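PDB 5ZI1: insecticidal crystal protein Cry7Cal from Bacillus thuringiensis, which is an insecticidal delta-endotoxin active against the locust Locusta migratoria, probably acting through binding to receptors of the target cell. Local coordinates for residues K210-Y215 with N284-K289. Sequence-based numbering, arbitrary orientation.
Sequences KVWENY and NRAIPK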
loop_
_atom_site.group_PDB
_atom_site.type_symbol
_atom_site.label_atom_id
_atom_site.label_comp_id
_atom_site.label_asym_id
_atom_site.label_seq_id
_atom_site.Cartn_x
_atom_site.Cartn_y
_atom_site.Cartn_z
ATOM N N LYS A 210 -15.471 -14.494 12.355
ATOM C CA LYS A 210 -14.194 -15.068 11.960
ATOM C C LYS A 210 -14.040 -15.119 10.440
ATOM O O LYS A 210 -12.915 -15.182 9.943
ATOM C CB LYS A 210 -14.042 -16.470 12.557
ATOM C CG LYS A 210 -12.623 -17.014 12.522
ATOM C CD LYS A 210 -12.541 -18.341 13.251
ATOM C CE LYS A 210 -11.114 -18.868 13.288
ATOM N NZ LYS A 210 -10.990 -19.995 14.271
ATOM N N VAL A 211 -15.138 -15.104 9.693
ATOM C CA VAL A 211 -15.001 -15.089 8.247
ATOM C C VAL A 211 -14.473 -13.738 7.804
ATOM O O VAL A 211 -13.550 -13.655 6.987
ATOM C CB VAL A 211 -16.336 -15.440 7.571
ATOM C CG1 VAL A 211 -16.355 -14.928 6.142
ATOM C CG2 VAL A 211 -16.538 -16.937 7.579
ATOM N N TRP A 212 -14.996 -12.664 8.397
ATOM C CA TRP A 212 -14.456 -11.341 8.118
ATOM C C TRP A 212 -12.988 -11.238 8.511
ATOM O O TRP A 212 -12.172 -10.706 7.751
ATOM C CB TRP A 212 -15.254 -10.268 8.839
ATOM C CG TRP A 212 -14.851 -8.959 8.329
ATOM C CD1 TRP A 212 -15.286 -8.361 7.180
ATOM C CD2 TRP A 212 -13.894 -8.072 8.907
ATOM N NE1 TRP A 212 -14.676 -7.146 7.018
ATOM C CE2 TRP A 212 -13.807 -6.943 8.056
ATOM C CE3 TRP A 212 -13.103 -8.117 10.058
ATOM C CZ2 TRP A 212 -12.969 -5.873 8.323
ATOM C CZ3 TRP A 212 -12.276 -7.052 10.322
ATOM C CH2 TRP A 212 -12.211 -5.943 9.461
ATOM N N GLU A 213 -12.629 -11.747 9.689
ATOM C CA GLU A 213 -11.245 -11.631 10.134
ATOM C C GLU A 213 -10.288 -12.270 9.136
ATOM O O GLU A 213 -9.262 -11.680 8.783
ATOM C CB GLU A 213 -11.086 -12.257 11.517
ATOM C CG GLU A 213 -9.668 -12.214 12.038
ATOM C CD GLU A 213 -9.615 -12.374 13.566
ATOM O OE1 GLU A 213 -10.119 -11.491 14.296
ATOM O OE2 GLU A 213 -9.086 -13.398 14.037
ATOM N N ASN A 214 -10.606 -13.482 8.673
ATOM C CA ASN A 214 -9.743 -14.158 7.708
ATOM C C ASN A 214 -9.713 -13.397 6.389
ATOM O O ASN A 214 -8.680 -13.335 5.719
ATOM C CB ASN A 214 -10.219 -15.588 7.466
ATOM C CG ASN A 214 -10.084 -16.486 8.700
ATOM O OD1 ASN A 214 -9.308 -16.208 9.620
ATOM N ND2 ASN A 214 -10.840 -17.583 8.707
ATOM N N TYR A 215 -10.849 -12.828 6.008
ATOM C CA TYR A 215 -10.928 -11.997 4.821
ATOM C C TYR A 215 -10.042 -10.763 4.975
ATOM O O TYR A 215 -9.226 -10.453 4.102
ATOM C CB TYR A 215 -12.387 -11.620 4.608
ATOM C CG TYR A 215 -12.662 -10.644 3.484
ATOM C CD1 TYR A 215 -12.563 -9.270 3.692
ATOM C CD2 TYR A 215 -13.086 -11.100 2.232
ATOM C CE1 TYR A 215 -12.861 -8.385 2.701
ATOM C CE2 TYR A 215 -13.377 -10.209 1.209
ATOM C CZ TYR A 215 -13.262 -8.861 1.447
ATOM O OH TYR A 215 -13.550 -7.972 0.444
ATOM N N ASN A 284 -18.685 -2.784 6.269
ATOM C CA ASN A 284 -18.975 -1.359 6.149
ATOM C C ASN A 284 -18.665 -0.604 7.442
ATOM O O ASN A 284 -18.316 0.577 7.387
ATOM C CB ASN A 284 -20.434 -1.134 5.732
ATOM C CG ASN A 284 -20.686 -1.436 4.238
ATOM O OD1 ASN A 284 -19.787 -1.326 3.396
ATOM N ND2 ASN A 284 -21.920 -1.807 3.915
ATOM N N ARG A 285 -18.785 -1.242 8.614
ATOM C CA ARG A 285 -18.456 -0.513 9.842
ATOM C C ARG A 285 -16.986 -0.603 10.185
ATOM O O ARG A 285 -16.447 0.330 10.786
ATOM C CB ARG A 285 -19.302 -0.995 11.032
ATOM C CG ARG A 285 -18.819 -0.505 12.400
ATOM C CD ARG A 285 -19.446 0.853 12.715
ATOM N NE ARG A 285 -20.899 0.859 12.602
ATOM C CZ ARG A 285 -21.697 0.243 13.458
ATOM N NH1 ARG A 285 -21.157 -0.405 14.484
ATOM N NH2 ARG A 285 -23.010 0.301 13.307
ATOM N N ALA A 286 -16.305 -1.664 9.755
ATOM C CA ALA A 286 -14.870 -1.757 10.003
ATOM C C ALA A 286 -14.026 -0.941 9.029
ATOM O O ALA A 286 -12.931 -0.507 9.389
ATOM C CB ALA A 286 -14.421 -3.210 9.929
ATOM N N ILE A 287 -14.469 -0.765 7.792
ATOM C CA ILE A 287 -13.632 -0.248 6.716
ATOM C C ILE A 287 -14.256 1.037 6.187
ATOM O O ILE A 287 -15.245 1.003 5.450
ATOM C CB ILE A 287 -13.473 -1.287 5.594
ATOM C CG1 ILE A 287 -12.964 -2.604 6.196
ATOM C CG2 ILE A 287 -12.574 -0.761 4.481
ATOM C CD1 ILE A 287 -11.582 -2.516 6.763
ATOM N N PRO A 288 -13.710 2.197 6.555
ATOM C CA PRO A 288 -14.285 3.463 6.093
ATOM C C PRO A 288 -14.194 3.565 4.581
ATOM O O PRO A 288 -13.378 2.902 3.943
ATOM C CB PRO A 288 -13.411 4.520 6.771
ATOM C CG PRO A 288 -12.692 3.785 7.880
ATOM C CD PRO A 288 -12.473 2.415 7.315
ATOM N N LYS A 289 -15.062 4.397 4.013
ATOM C CA LYS A 289 -15.044 4.646 2.575
ATOM C C LYS A 289 -13.718 5.275 2.147
ATOM O O LYS A 289 -13.086 5.999 2.920
ATOM C CB LYS A 289 -16.203 5.564 2.174
ATOM C CG LYS A 289 -17.601 4.906 2.294
ATOM C CD LYS A 289 -17.709 3.597 1.497
ATOM C CE LYS A 289 -19.011 2.830 1.798
ATOM N NZ LYS A 289 -18.890 1.804 2.906
#
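Trp212 reaches Ala286 and Ile287 because its CG stands anti to the backbone N (chi1 -169°), which extends the indole across to helix 279-286 with its far carbons CZ2 and CH2 in front, while chi2 of 81° sets the tilt of the ring plane. Ile287 answers with CG1 beside its own backbone N (chi1 -54°), and this ethyl branch, not CG2, meets the tryptophan. At the centre, Trp212 CZ2 lies 3.4 Å from Ala286 CB, and CH2 of the same ring is 3.5 Å from that methyl, which with this tilt approaches obliquely. Ile287 CG1 sits at the ring edge, near its plane, 3.9 Å from Trp212 CZ2, and Ile287 CD1 is 4.0 Å from that same carbon. The residue types suit these places: the long, flat indole bridges backbones whose closest CA atoms, those of Trp212 and Ala286, are 9.8 Å apart, and the short alanine lets the ring come close to the end of helix 279-286. Ile287, the first residue to depart from helical backbone angles, adds a branched apolar side chain that also touches Phe254. No hydrogen bond joins the two segments, yet the buried indole N-H is satisfied, since Trp212 NE1 is hydrogen-bonded to Glu283 OE1, on the same helix 279-286, just before Asn284. Phe279 and Ile282 extend the apolar surface around the ring. This is an interdomain contact of the three-domain Cry toxin fold, in which the last long helix of the N-terminal helical bundle packs against the short helix that precedes the antiparallel sheets of the second domain.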